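Local coordinates for protein particle-associated lyase (Acinetobacter bacteriophage AP22, PDB 4Y9V) that probably cleaves the capsular polysaccharide of Acinetobacter baumannii as a trimeric tailspike lyase that binds the capsular saccharide, at residues T44-T49 with K76-S81; D95-N100 with N210-Y215. One frame throughout, in Å; residues are numbered along the deposited sequence.

Contact 1. Residues T44-T49 with K76-S81; sequences TAHLDT and KLHVKS. With EDO (1,2-ethanediol), chain G; EDO (1,2-ethanediol), chain I.
H46 and H78 bridge the outermost strand pair of a four-stranded parallel sheet, which appears to lead into the pectin lyase-like beta-helix. Their CA atoms are 4.7 Å apart, and bonds to A45 O and H78 O hold the pair. A45 O is gripped by two donors of one residue: H78 N reaches it at 2.9 Å and the ring nitrogen H78 ND1 at 3.3 Å, from opposite faces of the carbonyl plane. Chi1 (-66°) sets CG of H78 beside the backbone N, and the turn about CB-CG brings ND1 to the same oxygen, with A45 O almost in the ring plane. T44 CG2 comes in at about a right angle to H78 and touches ND1 at 3.5 Å. The H46 and H78 rings meet obliquely, planes 43° apart. One residue on, the strand gives way to a helix: H46 is its N-cap, and L47 N, in the first turn, donates to H78 O at 2.9 Å with a C=O...N angle of 177°. H46 CA adds a C-H...O contact to that oxygen. On the apolar side, L77 CD1 packs against the H46-L47 peptide, 3.6 Å from L47 N, while L47 CD2 meets V79 CG1 at 3.9 Å, the two side chains lying alongside and pointing the same way. D48 OD1 brushes K80 CB and forms a salt bridge with R82. L47 and L77 also pack on V65 and V69 of helix 63-71, H46 on L43 of the second subunit, and strand 77-79 is bonded on its other edge to strand 96-100.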
loop_
_atom_site.group_PDB
_atom_site.type_symbol
_atom_site.label_atom_id
_atom_site.label_comp_id
_atom_site.label_asym_id
_atom_site.label_seq_id
_atom_site.Cartn_x
_atom_site.Cartn_y
_atom_site.Cartn_z
ATOM N N THR A 44 -22.001 -36.073 -17.806
ATOM C CA THR A 44 -22.444 -34.836 -17.213
ATOM C C THR A 44 -23.626 -35.111 -16.273
ATOM O O THR A 44 -24.619 -35.683 -16.721
ATOM C CB THR A 44 -22.898 -33.839 -18.262
ATOM O OG1 THR A 44 -21.864 -33.763 -19.263
ATOM C CG2 THR A 44 -23.178 -32.471 -17.712
ATOM N N ALA A 45 -23.535 -34.654 -15.034
ATOM C CA ALA A 45 -24.607 -34.823 -14.073
ATOM C C ALA A 45 -25.445 -33.529 -13.997
ATOM O O ALA A 45 -24.913 -32.440 -13.864
ATOM C CB ALA A 45 -24.101 -35.161 -12.704
ATOM N N HIS A 46 -26.743 -33.704 -14.079
ATOM C CA HIS A 46 -27.730 -32.638 -13.967
ATOM C C HIS A 46 -28.719 -32.938 -12.874
ATOM O O HIS A 46 -29.217 -34.040 -12.762
ATOM C CB HIS A 46 -28.504 -32.513 -15.283
ATOM C CG HIS A 46 -27.707 -32.053 -16.459
ATOM N ND1 HIS A 46 -27.465 -30.711 -16.647
ATOM C CD2 HIS A 46 -27.108 -32.710 -17.469
ATOM C CE1 HIS A 46 -26.728 -30.576 -17.754
ATOM N NE2 HIS A 46 -26.511 -31.785 -18.279
ATOM N N LEU A 47 -29.118 -31.898 -12.128
ATOM C CA LEU A 47 -30.117 -32.089 -11.092
ATOM C C LEU A 47 -31.418 -32.637 -11.678
ATOM O O LEU A 47 -32.083 -33.460 -11.067
ATOM C CB LEU A 47 -30.352 -30.784 -10.325
ATOM C CG LEU A 47 -31.319 -30.883 -9.164
ATOM C CD1 LEU A 47 -30.768 -31.782 -8.063
ATOM C CD2 LEU A 47 -31.639 -29.516 -8.625
ATOM N N ASP A 48 -31.795 -32.174 -12.881
ATOM C CA ASP A 48 -33.099 -32.557 -13.427
ATOM C C ASP A 48 -33.215 -34.073 -13.632
ATOM O O ASP A 48 -34.320 -34.608 -13.473
ATOM C CB ASP A 48 -33.367 -31.846 -14.749
ATOM C CG ASP A 48 -33.991 -30.461 -14.573
ATOM O OD1 ASP A 48 -33.464 -29.676 -13.773
ATOM O OD2 ASP A 48 -34.957 -30.171 -15.294
ATOM N N THR A 49 -32.148 -34.768 -14.013
ATOM C CA THR A 49 -32.254 -36.208 -14.170
ATOM C C THR A 49 -32.519 -36.883 -12.844
ATOM O O THR A 49 -33.300 -37.856 -12.745
ATOM C CB THR A 49 -31.003 -36.800 -14.861
ATOM O OG1 THR A 49 -29.889 -36.546 -14.067
ATOM C CG2 THR A 49 -30.880 -36.332 -16.285
ATOM N N LYS A 76 -19.515 -33.405 -9.930
ATOM C CA LYS A 76 -19.800 -32.102 -10.537
ATOM C C LYS A 76 -21.261 -32.149 -10.924
ATOM O O LYS A 76 -21.674 -32.987 -11.742
ATOM C CB LYS A 76 -18.865 -31.901 -11.721
ATOM C CG LYS A 76 -18.976 -30.540 -12.367
ATOM C CD LYS A 76 -17.925 -30.396 -13.445
ATOM C CE LYS A 76 -17.980 -29.101 -14.166
ATOM N NZ LYS A 76 -16.787 -28.860 -15.076
ATOM N N LEU A 77 -22.041 -31.228 -10.350
ATOM C CA LEU A 77 -23.476 -31.206 -10.581
ATOM C C LEU A 77 -23.892 -29.895 -11.246
ATOM O O LEU A 77 -23.628 -28.805 -10.699
ATOM C CB LEU A 77 -24.238 -31.342 -9.264
ATOM C CG LEU A 77 -25.777 -31.341 -9.382
ATOM C CD1 LEU A 77 -26.270 -32.592 -10.073
ATOM C CD2 LEU A 77 -26.410 -31.131 -8.021
ATOM N N HIS A 78 -24.559 -29.999 -12.379
ATOM C CA HIS A 78 -25.144 -28.850 -13.080
ATOM C C HIS A 78 -26.580 -28.673 -12.610
ATOM O O HIS A 78 -27.326 -29.651 -12.510
ATOM C CB HIS A 78 -25.098 -29.075 -14.588
ATOM C CG HIS A 78 -23.727 -29.115 -15.127
ATOM N ND1 HIS A 78 -22.886 -30.183 -15.068
ATOM C CD2 HIS A 78 -23.058 -28.087 -15.741
ATOM C CE1 HIS A 78 -21.686 -29.769 -15.648
ATOM N NE2 HIS A 78 -21.821 -28.530 -16.058
ATOM N N VAL A 79 -26.964 -27.434 -12.333
ATOM C CA VAL A 79 -28.297 -27.107 -11.811
ATOM C C VAL A 79 -28.963 -26.048 -12.678
ATOM O O VAL A 79 -28.404 -24.957 -12.879
ATOM C CB VAL A 79 -28.232 -26.671 -10.344
ATOM C CG1 VAL A 79 -29.616 -26.355 -9.814
ATOM C CG2 VAL A 79 -27.543 -27.726 -9.492
ATOM N N LYS A 80 -30.166 -26.354 -13.148
ATOM C CA LYS A 80 -31.004 -25.438 -13.894
ATOM C C LYS A 80 -31.562 -24.376 -13.001
ATOM O O LYS A 80 -31.948 -24.595 -11.838
ATOM C CB LYS A 80 -32.147 -26.245 -14.519
ATOM C CG LYS A 80 -33.141 -25.461 -15.344
ATOM C CD LYS A 80 -34.175 -26.335 -16.071
ATOM C CE LYS A 80 -35.249 -25.553 -16.748
ATOM N NZ LYS A 80 -34.726 -24.804 -17.934
ATOM N N SER A 81 -31.688 -23.165 -13.552
ATOM C CA SER A 81 -32.171 -21.997 -12.819
ATOM C C SER A 81 -33.651 -22.147 -12.417
ATOM O O SER A 81 -34.557 -22.053 -13.246
ATOM C CB SER A 81 -32.042 -20.785 -13.726
ATOM O OG SER A 81 -32.436 -19.614 -13.077
HETATM C C1 EDO G . -29.017 -27.789 -16.342
HETATM O O1 EDO G . -28.862 -28.752 -15.376
HETATM C C2 EDO G . -28.065 -26.578 -16.178
HETATM O O2 EDO G . -26.734 -26.903 -16.461
HETATM C C1 EDO I . -36.281 -32.554 -17.385
HETATM O O1 EDO I . -35.474 -31.455 -17.640
HETATM C C2 EDO I . -37.781 -32.393 -17.428
HETATM O O2 EDO I . -38.196 -31.389 -16.455
HETATM O O HOH W 1 -21.428 -32.788 -14.426
HETATM O O HOH W 2 -20.946 -33.453 -14.401
HETATM O O HOH W 3 -30.746 -29.409 -13.502
HETATM O O HOH W 4 -31.785 -28.474 -12.109
#

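Contact 2. Residues D95-N100 with N210-Y215; sequences DFEFVN and NFKFNY. With EDO (1,2-ethanediol), chain E.
F98 and F211 fit together on the face that also carries F96 and F213, as strands 96-100 and 211-213 run parallel at 8°. F211 CZ comes in at the edge of the F98 ring, in its plane, 3.9 Å from F98 CE2. F96, two residues earlier, covers a face of that ring instead: F96 CE1 stands 3.6 Å above its plane, over the centre. F98 is therefore bounded by one ring on a face and another at its edge. F213 turns its ring off; of its side chain and that of F98, CB meets CB at 4.0 Å. E97 and K212 share the other face, where the two side chains cross obliquely, E97 CG touching K212 CB; their charged ends stay apart and are bridged by water. Backbone bonds set the spacing, among them K212 N to F96 O at 2.9 Å. At the start, D95 OD1 takes the backbone N-H of N210 at 2.9 Å, met from 40° above the carboxylate plane. At the end the regular ladder weakens and side-chain amides take over. N214 CG stands between its own N and carbonyl carbon (chi1 62°): OD1 accepts from N100 N at 2.8 Å, and ND2 donates to N100 O at 3.0 Å, much as a peptide group would. N100 replies with ND2 to Y215 O at 2.8 Å, and its CB lies against Y215 CD1. These amide bonds close the strand pair, and the in-register phenylalanines, F96 beside F211 and F98 beside F213, are consistent with the stacked coils of a pectin lyase-like parallel beta-helix.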
loop_
_atom_site.group_PDB
_atom_site.type_symbol
_atom_site.label_atom_id
_atom_site.label_comp_id
_atom_site.label_asym_id
_atom_site.label_seq_id
_atom_site.Cartn_x
_atom_site.Cartn_y
_atom_site.Cartn_z
ATOM N N ASP A 95 -15.277 -33.844 -1.662
ATOM C CA ASP A 95 -15.193 -32.868 -2.724
ATOM C C ASP A 95 -16.487 -32.835 -3.528
ATOM O O ASP A 95 -17.059 -33.878 -3.825
ATOM C CB ASP A 95 -14.032 -33.158 -3.660
ATOM C CG ASP A 95 -12.690 -33.172 -2.982
ATOM O OD1 ASP A 95 -12.521 -32.608 -1.895
ATOM O OD2 ASP A 95 -11.747 -33.756 -3.637
ATOM N N PHE A 96 -16.923 -31.638 -3.917
ATOM C CA PHE A 96 -18.160 -31.459 -4.656
ATOM C C PHE A 96 -18.082 -30.143 -5.389
ATOM O O PHE A 96 -17.605 -29.176 -4.810
ATOM C CB PHE A 96 -19.351 -31.466 -3.674
ATOM C CG PHE A 96 -20.684 -31.597 -4.355
ATOM C CD1 PHE A 96 -21.402 -30.494 -4.765
ATOM C CD2 PHE A 96 -21.197 -32.860 -4.582
ATOM C CE1 PHE A 96 -22.654 -30.649 -5.403
ATOM C CE2 PHE A 96 -22.414 -32.998 -5.199
ATOM C CZ PHE A 96 -23.144 -31.919 -5.627
ATOM N N GLU A 97 -18.607 -30.097 -6.604
ATOM C CA GLU A 97 -18.643 -28.878 -7.400
ATOM C C GLU A 97 -20.043 -28.634 -7.954
ATOM O O GLU A 97 -20.594 -29.524 -8.619
ATOM C CB GLU A 97 -17.645 -28.960 -8.550
ATOM C CG GLU A 97 -17.680 -27.734 -9.461
ATOM C CD GLU A 97 -16.627 -27.662 -10.536
ATOM O OE1 GLU A 97 -15.866 -28.645 -10.711
ATOM O OE2 GLU A 97 -16.545 -26.595 -11.215
ATOM N N PHE A 98 -20.584 -27.456 -7.693
ATOM C CA PHE A 98 -21.788 -26.989 -8.360
ATOM C C PHE A 98 -21.429 -26.147 -9.586
ATOM O O PHE A 98 -20.549 -25.278 -9.532
ATOM C CB PHE A 98 -22.607 -26.042 -7.456
ATOM C CG PHE A 98 -23.383 -26.736 -6.373
ATOM C CD1 PHE A 98 -24.666 -27.245 -6.645
ATOM C CD2 PHE A 98 -22.907 -26.870 -5.059
ATOM C CE1 PHE A 98 -25.422 -27.812 -5.648
ATOM C CE2 PHE A 98 -23.680 -27.453 -4.070
ATOM C CZ PHE A 98 -24.941 -27.918 -4.360
ATOM N N VAL A 99 -22.211 -26.342 -10.660
ATOM C CA VAL A 99 -22.247 -25.447 -11.804
ATOM C C VAL A 99 -23.706 -25.001 -11.932
ATOM O O VAL A 99 -24.549 -25.688 -12.506
ATOM C CB VAL A 99 -21.736 -26.069 -13.101
ATOM C CG1 VAL A 99 -21.683 -24.993 -14.182
ATOM C CG2 VAL A 99 -20.404 -26.730 -12.915
ATOM N N ASN A 100 -24.018 -23.853 -11.320
ATOM C CA ASN A 100 -25.375 -23.355 -11.219
ATOM C C ASN A 100 -25.661 -22.265 -12.244
ATOM O O ASN A 100 -24.869 -21.340 -12.372
ATOM C CB ASN A 100 -25.620 -22.814 -9.814
ATOM C CG ASN A 100 -25.538 -23.912 -8.770
ATOM O OD1 ASN A 100 -25.824 -25.048 -9.016
ATOM N ND2 ASN A 100 -25.147 -23.526 -7.546
ATOM N N ASN A 210 -12.492 -29.920 -0.920
ATOM C CA ASN A 210 -12.510 -29.022 -2.064
ATOM C C ASN A 210 -13.964 -28.883 -2.575
ATOM O O ASN A 210 -14.420 -29.666 -3.415
ATOM C CB ASN A 210 -11.553 -29.491 -3.166
ATOM C CG ASN A 210 -11.323 -28.404 -4.205
ATOM O OD1 ASN A 210 -11.990 -27.397 -4.193
ATOM N ND2 ASN A 210 -10.372 -28.607 -5.108
ATOM N N PHE A 211 -14.677 -27.928 -2.005
ATOM C CA PHE A 211 -16.065 -27.620 -2.284
ATOM C C PHE A 211 -16.103 -26.385 -3.158
ATOM O O PHE A 211 -15.627 -25.335 -2.736
ATOM C CB PHE A 211 -16.807 -27.389 -0.980
ATOM C CG PHE A 211 -18.258 -27.016 -1.173
ATOM C CD1 PHE A 211 -19.204 -27.989 -1.397
ATOM C CD2 PHE A 211 -18.691 -25.696 -1.130
ATOM C CE1 PHE A 211 -20.552 -27.685 -1.592
ATOM C CE2 PHE A 211 -20.008 -25.364 -1.288
ATOM C CZ PHE A 211 -20.948 -26.371 -1.526
ATOM N N LYS A 212 -16.616 -26.521 -4.376
ATOM C CA LYS A 212 -16.541 -25.482 -5.416
ATOM C C LYS A 212 -17.914 -25.104 -5.910
ATOM O O LYS A 212 -18.843 -25.924 -5.964
ATOM C CB LYS A 212 -15.706 -25.999 -6.633
ATOM C CG LYS A 212 -14.290 -26.358 -6.202
ATOM C CD LYS A 212 -13.495 -26.713 -7.434
ATOM C CE LYS A 212 -13.211 -25.527 -8.359
ATOM N NZ LYS A 212 -12.232 -25.972 -9.443
ATOM N N PHE A 213 -18.017 -23.855 -6.363
ATOM C CA PHE A 213 -19.225 -23.387 -7.023
ATOM C C PHE A 213 -18.843 -22.176 -7.867
ATOM O O PHE A 213 -18.038 -21.340 -7.456
ATOM C CB PHE A 213 -20.336 -23.018 -6.032
ATOM C CG PHE A 213 -19.903 -22.073 -4.925
ATOM C CD1 PHE A 213 -19.395 -22.607 -3.761
ATOM C CD2 PHE A 213 -20.010 -20.708 -5.032
ATOM C CE1 PHE A 213 -18.984 -21.805 -2.723
ATOM C CE2 PHE A 213 -19.600 -19.885 -3.997
ATOM C CZ PHE A 213 -19.057 -20.427 -2.848
ATOM N N ASN A 214 -19.470 -22.053 -9.033
ATOM C CA ASN A 214 -19.379 -20.849 -9.827
ATOM C C ASN A 214 -20.236 -19.725 -9.245
ATOM O O ASN A 214 -19.880 -18.534 -9.306
ATOM C CB ASN A 214 -19.774 -21.105 -11.279
ATOM C CG ASN A 214 -21.201 -21.558 -11.440
ATOM O OD1 ASN A 214 -21.723 -22.317 -10.632
ATOM N ND2 ASN A 214 -21.900 -21.089 -12.470
ATOM N N TYR A 215 -21.389 -20.095 -8.710
ATOM C CA TYR A 215 -22.477 -19.195 -8.337
ATOM C C TYR A 215 -23.287 -19.940 -7.295
ATOM O O TYR A 215 -23.694 -21.079 -7.555
ATOM C CB TYR A 215 -23.328 -18.938 -9.568
ATOM C CG TYR A 215 -24.587 -18.128 -9.399
ATOM C CD1 TYR A 215 -25.782 -18.709 -9.030
ATOM C CD2 TYR A 215 -24.571 -16.762 -9.655
ATOM C CE1 TYR A 215 -26.931 -17.960 -8.884
ATOM C CE2 TYR A 215 -25.718 -16.008 -9.541
ATOM C CZ TYR A 215 -26.910 -16.603 -9.161
ATOM O OH TYR A 215 -28.109 -15.928 -9.113
HETATM C C1 EDO E . -13.135 -24.917 -0.535
HETATM O O1 EDO E . -13.500 -26.206 -0.060
HETATM C C2 EDO E . -12.344 -25.082 -1.811
HETATM O O2 EDO E . -11.124 -25.738 -1.472
HETATM O O HOH W 5 -12.602 -28.558 -10.691
HETATM O O HOH W 6 -13.916 -25.985 -11.666
#

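In the fold
Contacts 1 and 2 are the two outer pairings of one parallel sheet, in the order 45-46, 77-79, 96-100, 211-213, with centres 12 Å apart. Strands 77-79 and 96-100 join them: L77 N lies 2.8 Å from E97 O, and L77 O 2.8 Å from V99 N, both probable hydrogen bonds. Side chains close the seam as well, V79 CB packing 3.2 Å from N100 OD1 and H78 CD2 3.6 Å from V99 CB. In sequence, contact 1 is complete before contact 2 begins. Neither supplies a residue of the glycan pocket, but R166, Y168 and Y169 of that pocket belong to the excursion between 95-100 and 210-215. Both contacts touch the second and third subunits.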